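Local coordinates for 3'-5'-exonuclease (Saccharomyces cerevisiae, PDB 3E2V), which probably cuts double-stranded DNA as an endonuclease and degrades it from the 3' end as a TatD-family exonuclease using magnesium, at residues Y35-D39 with K338-A342; I162-Y166 with Q177-F181. All blocks are in the same frame, centred on the assembly; numbering follows the deposited sequence.

Both contacts lie in one TatD-family chain: contact 2 within its TIM barrel, contact 1 among peripheral loops. Contact 2 is buried, its centre about 15 Å from the centre of the chain, and packs the end of barrel strand 156-165 on helix 174-187, close to the magnesium site. The centre of contact 1 is about 26 Å from that of the chain; it joins two loops about 300 residues apart in sequence, so that contact 2 is nested in the chain it closes. They share no element; their centres are about 36 Å apart. Both use CH-pi contacts and a water between backbones, but only the buried contact 2 has direct hydrogen bonds between its segments, from a glutamine to the strand backbone.

Contact 1: residues Y35-D39 with K338-A342; sequences YHPAD and KNKLA
Two loops meet without a direct hydrogen bond: 35-39, leading into helix 40-49, and 338-342, which follows strand 334-336. CA atoms pair Tyr35 with Asn339 at 5.7 Å and His36 with Ala342 at 4.8 Å. Tyr35 (chi1 m) offers a ring face to the long aliphatic arm of Lys338, whose CE sits 3.8 Å from the ring centroid. A water donates to Tyr35 O (3.0 Å) and Lys338 O (2.7 Å) and accepts from Ala342 N (2.9 Å), bridging two loops of this TatD-family chain that lie about 300 residues apart in sequence, away from the metal site. His36 is extended with chi1 p; Leu341 CD2 lies over one face of its imidazole, 3.4 Å from the centroid and 7° off the normal, a CH-pi contact, and His36 ND1 donates to Pro37 O (2.8 Å). The small Ala342 suits the close backbone approach, its CB 3.8 Å from His36 CB and 4.0 Å from Pro37 CD. Asp39, N-cap by position, salt-bridges Arg356 and Arg46 through OD2, which lies 3.7 Å from Leu341 CD2.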
loop_
_atom_site.group_PDB
_atom_site.type_symbol
_atom_site.label_atom_id
_atom_site.label_comp_id
_atom_site.label_asym_id
_atom_site.label_seq_id
_atom_site.Cartn_x
_atom_site.Cartn_y
_atom_site.Cartn_z
ATOM N N TYR A 35 -5.781 22.396 -11.399
ATOM C CA TYR A 35 -5.482 23.663 -10.735
ATOM C C TYR A 35 -4.043 24.145 -10.882
ATOM O O TYR A 35 -3.778 25.341 -10.792
ATOM C CB TYR A 35 -5.797 23.560 -9.238
ATOM C CG TYR A 35 -7.259 23.673 -8.904
ATOM C CD1 TYR A 35 -7.805 24.907 -8.546
ATOM C CD2 TYR A 35 -8.101 22.561 -8.954
ATOM C CE1 TYR A 35 -9.150 25.030 -8.235
ATOM C CE2 TYR A 35 -9.466 22.672 -8.652
ATOM C CZ TYR A 35 -9.971 23.916 -8.288
ATOM O OH TYR A 35 -11.306 24.055 -7.976
ATOM N N HIS A 36 -3.105 23.213 -11.034
ATOM C CA HIS A 36 -1.698 23.558 -11.127
ATOM C C HIS A 36 -0.953 22.486 -11.923
ATOM O O HIS A 36 -1.461 21.370 -12.082
ATOM C CB HIS A 36 -1.069 23.785 -9.728
ATOM C CG HIS A 36 -1.092 22.589 -8.810
ATOM N ND1 HIS A 36 -0.165 21.572 -8.891
ATOM C CD2 HIS A 36 -1.913 22.271 -7.780
ATOM C CE1 HIS A 36 -0.405 20.683 -7.935
ATOM N NE2 HIS A 36 -1.466 21.078 -7.253
ATOM N N PRO A 37 0.214 22.828 -12.485
ATOM C CA PRO A 37 1.009 21.784 -13.124
ATOM C C PRO A 37 1.416 20.711 -12.126
ATOM O O PRO A 37 1.639 21.021 -10.954
ATOM C CB PRO A 37 2.249 22.539 -13.629
ATOM C CG PRO A 37 1.735 23.956 -13.820
ATOM C CD PRO A 37 0.831 24.156 -12.639
ATOM N N ALA A 38 1.500 19.468 -12.584
ATOM C CA ALA A 38 1.943 18.367 -11.734
ATOM C C ALA A 38 3.259 18.755 -11.053
ATOM O O ALA A 38 4.160 19.306 -11.700
ATOM C CB ALA A 38 2.144 17.122 -12.586
ATOM N N ASP A 39 3.376 18.456 -9.754
ATOM C CA ASP A 39 4.545 18.897 -8.979
ATOM C C ASP A 39 5.187 17.726 -8.251
ATOM O O ASP A 39 5.779 17.924 -7.193
ATOM C CB ASP A 39 4.133 19.989 -7.984
ATOM C CG ASP A 39 3.178 19.481 -6.904
ATOM O OD1 ASP A 39 2.294 18.630 -7.182
ATOM O OD2 ASP A 39 3.296 19.955 -5.746
ATOM N N LYS A 338 -5.051 24.922 -3.129
ATOM C CA LYS A 338 -4.715 24.362 -4.450
ATOM C C LYS A 338 -4.682 25.405 -5.585
ATOM O O LYS A 338 -3.898 25.271 -6.518
ATOM C CB LYS A 338 -5.655 23.202 -4.802
ATOM C CG LYS A 338 -7.133 23.593 -4.781
ATOM C CD LYS A 338 -8.024 22.412 -5.107
ATOM C CE LYS A 338 -9.501 22.794 -5.043
ATOM N NZ LYS A 338 -9.974 23.010 -3.660
ATOM N N ASN A 339 -5.509 26.445 -5.488
ATOM C CA ASN A 339 -5.534 27.486 -6.522
ATOM C C ASN A 339 -4.418 28.529 -6.393
ATOM O O ASN A 339 -4.294 29.427 -7.237
ATOM C CB ASN A 339 -6.903 28.182 -6.567
ATOM C CG ASN A 339 -7.214 28.947 -5.294
ATOM O OD1 ASN A 339 -6.886 28.511 -4.195
ATOM N ND2 ASN A 339 -7.880 30.085 -5.438
ATOM N N LYS A 340 -3.594 28.396 -5.354
ATOM C CA LYS A 340 -2.482 29.311 -5.092
ATOM C C LYS A 340 -1.110 28.687 -5.338
ATOM O O LYS A 340 -0.096 29.378 -5.265
ATOM C CB LYS A 340 -2.557 29.842 -3.647
ATOM C CG LYS A 340 -3.844 30.589 -3.310
ATOM C CD LYS A 340 -3.979 31.862 -4.122
ATOM C CE LYS A 340 -5.221 32.622 -3.713
ATOM N NZ LYS A 340 -5.259 33.938 -4.402
ATOM N N LEU A 341 -1.069 27.387 -5.645
ATOM C CA LEU A 341 0.208 26.699 -5.799
ATOM C C LEU A 341 0.942 27.083 -7.097
ATOM O O LEU A 341 2.158 27.249 -7.105
ATOM C CB LEU A 341 0.031 25.181 -5.726
ATOM C CG LEU A 341 1.370 24.454 -5.774
ATOM C CD1 LEU A 341 2.156 24.699 -4.482
ATOM C CD2 LEU A 341 1.226 22.993 -6.021
ATOM N N ALA A 342 0.203 27.199 -8.200
ATOM C CA ALA A 342 0.851 27.315 -9.500
ATOM C C ALA A 342 1.846 28.485 -9.577
ATOM O O ALA A 342 2.946 28.326 -10.089
ATOM C CB ALA A 342 -0.177 27.396 -10.600
HETATM O O HOH W 1 -2.640 26.770 -8.387
#

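Contact 2: residues I162-Y166 with Q177-F181; sequences IGLDY and QKVFF
Residues 162-165 close strand 156-165 in the parallel TIM barrel of this TatD nuclease, with a corner at Gly163, and Tyr166 follows directly; 177-181 are a turn of helix 174-187, which comes next in the chain: the strand and helix of one beta-alpha unit. The backbone is extended at Ile162 and from Leu164 to Asp165, whereas Gly163 has phi/psi of 156/-143, angles that would jam a CB against the preceding carbonyl and so call for glycine. Gly163 CA is 5.4 Å from Phe181 CA, and Leu164 CA 6.1 Å from Gln177 CA. Within the helix, Phe181 N donates to Gln177 O (2.9 Å).

Gly163 CA lies over the face of the Phe181 ring (chi1 t), 3.6 Å from its centroid, a CH-pi contact. Ile162 CG1 meets the ring edge at Phe181 CE1 (4.0 Å), while Leu164 CG packs 3.9 Å from Phe181 CD2; helix 207-219 also touches the phenylalanine, so a broad apolar ring suits this buried place. Leu164 CD2 further reaches Gln177 CB at 3.9 Å. Asp165 turns its carboxylate to Arg204 and His202, about 9 Å from the bound magnesium, and Tyr166 OH bonds to Asp209. A water lies 2.8 Å from both Gly163 O and Gln177 O, between the two backbones. Gln177 (chi1 m, chi2 t), having both donor and acceptor, pairs with both backbone polar groups of Asp165: its OE1 accepts from Asp165 N at 2.8 Å, and its NE2, also bonded to Ser172 OG, donates to Asp165 O at 3.0 Å.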
loop_
_atom_site.group_PDB
_atom_site.type_symbol
_atom_site.label_atom_id
_atom_site.label_comp_id
_atom_site.label_asym_id
_atom_site.label_seq_id
_atom_site.Cartn_x
_atom_site.Cartn_y
_atom_site.Cartn_z
ATOM N N ILE A 162 -3.668 -6.185 -3.112
ATOM C CA ILE A 162 -4.736 -7.178 -3.263
ATOM C C ILE A 162 -5.362 -7.475 -1.906
ATOM O O ILE A 162 -4.704 -7.343 -0.871
ATOM C CB ILE A 162 -4.228 -8.481 -3.933
ATOM C CG1 ILE A 162 -3.117 -9.145 -3.111
ATOM C CG2 ILE A 162 -3.721 -8.186 -5.359
ATOM C CD1 ILE A 162 -2.675 -10.516 -3.652
ATOM N N GLY A 163 -6.633 -7.846 -1.904
ATOM C CA GLY A 163 -7.275 -8.193 -0.649
ATOM C C GLY A 163 -8.766 -8.023 -0.706
ATOM O O GLY A 163 -9.395 -8.295 -1.734
ATOM N N LEU A 164 -9.325 -7.557 0.407
ATOM C CA LEU A 164 -10.775 -7.456 0.564
ATOM C C LEU A 164 -11.142 -6.103 1.149
ATOM O O LEU A 164 -10.436 -5.605 2.037
ATOM C CB LEU A 164 -11.288 -8.574 1.480
ATOM C CG LEU A 164 -11.021 -10.020 1.068
ATOM C CD1 LEU A 164 -11.578 -10.996 2.107
ATOM C CD2 LEU A 164 -11.669 -10.311 -0.273
ATOM N N ASP A 165 -12.241 -5.516 0.675
ATOM C CA ASP A 165 -12.712 -4.238 1.205
ATOM C C ASP A 165 -14.219 -4.239 1.263
ATOM O O ASP A 165 -14.887 -3.967 0.277
ATOM C CB ASP A 165 -12.218 -3.086 0.328
ATOM C CG ASP A 165 -12.452 -1.715 0.967
ATOM O OD1 ASP A 165 -13.382 -1.563 1.779
ATOM O OD2 ASP A 165 -11.680 -0.782 0.661
ATOM N N TYR A 166 -14.735 -4.543 2.439
ATOM C CA TYR A 166 -16.177 -4.683 2.636
ATOM C C TYR A 166 -16.859 -3.339 2.895
ATOM O O TYR A 166 -18.075 -3.305 3.061
ATOM C CB TYR A 166 -16.457 -5.716 3.727
ATOM C CG TYR A 166 -16.141 -7.165 3.313
ATOM C CD1 TYR A 166 -15.580 -7.460 2.066
ATOM C CD2 TYR A 166 -16.415 -8.234 4.167
ATOM C CE1 TYR A 166 -15.290 -8.781 1.693
ATOM C CE2 TYR A 166 -16.130 -9.570 3.796
ATOM C CZ TYR A 166 -15.576 -9.827 2.560
ATOM O OH TYR A 166 -15.299 -11.119 2.193
ATOM N N GLN A 177 -14.761 -10.080 -5.075
ATOM C CA GLN A 177 -13.566 -9.766 -4.287
ATOM C C GLN A 177 -12.864 -11.038 -3.836
ATOM O O GLN A 177 -11.642 -11.176 -3.968
ATOM C CB GLN A 177 -13.915 -8.908 -3.074
ATOM C CG GLN A 177 -14.366 -7.490 -3.419
ATOM C CD GLN A 177 -14.465 -6.605 -2.188
ATOM O OE1 GLN A 177 -13.797 -6.856 -1.170
ATOM N NE2 GLN A 177 -15.274 -5.554 -2.281
ATOM N N LYS A 178 -13.622 -11.966 -3.266
ATOM C CA LYS A 178 -13.010 -13.175 -2.708
ATOM C C LYS A 178 -12.362 -14.002 -3.812
ATOM O O LYS A 178 -11.229 -14.484 -3.661
ATOM C CB LYS A 178 -14.056 -14.004 -1.953
ATOM C CG LYS A 178 -14.448 -13.380 -0.619
ATOM C CD LYS A 178 -15.712 -14.041 -0.048
ATOM C CE LYS A 178 -15.444 -15.397 0.548
ATOM N NZ LYS A 178 -16.773 -16.039 0.871
ATOM N N VAL A 179 -13.073 -14.189 -4.923
ATOM C CA VAL A 179 -12.526 -15.028 -5.995
ATOM C C VAL A 179 -11.222 -14.458 -6.572
ATOM O O VAL A 179 -10.242 -15.191 -6.744
ATOM C CB VAL A 179 -13.543 -15.269 -7.127
ATOM C CG1 VAL A 179 -12.894 -16.050 -8.254
ATOM C CG2 VAL A 179 -14.731 -16.049 -6.596
ATOM N N PHE A 180 -11.209 -13.160 -6.867
ATOM C CA PHE A 180 -10.038 -12.573 -7.519
ATOM C C PHE A 180 -8.897 -12.207 -6.575
ATOM O O PHE A 180 -7.762 -12.117 -7.009
ATOM C CB PHE A 180 -10.461 -11.484 -8.508
ATOM C CG PHE A 180 -11.142 -12.059 -9.704
ATOM C CD1 PHE A 180 -10.394 -12.752 -10.653
ATOM C CD2 PHE A 180 -12.527 -12.028 -9.821
ATOM C CE1 PHE A 180 -11.023 -13.361 -11.756
ATOM C CE2 PHE A 180 -13.169 -12.645 -10.908
ATOM C CZ PHE A 180 -12.425 -13.313 -11.860
ATOM N N PHE A 181 -9.190 -12.050 -5.285
ATOM C CA PHE A 181 -8.102 -12.034 -4.290
ATOM C C PHE A 181 -7.389 -13.392 -4.336
ATOM O O PHE A 181 -6.153 -13.468 -4.449
ATOM C CB PHE A 181 -8.682 -11.734 -2.905
ATOM C CG PHE A 181 -7.686 -11.757 -1.765
ATOM C CD1 PHE A 181 -6.353 -11.344 -1.925
ATOM C CD2 PHE A 181 -8.125 -12.106 -0.500
ATOM C CE1 PHE A 181 -5.475 -11.348 -0.828
ATOM C CE2 PHE A 181 -7.277 -12.105 0.595
ATOM C CZ PHE A 181 -5.954 -11.724 0.448
HETATM O O HOH W 2 -10.365 -8.650 -4.296
#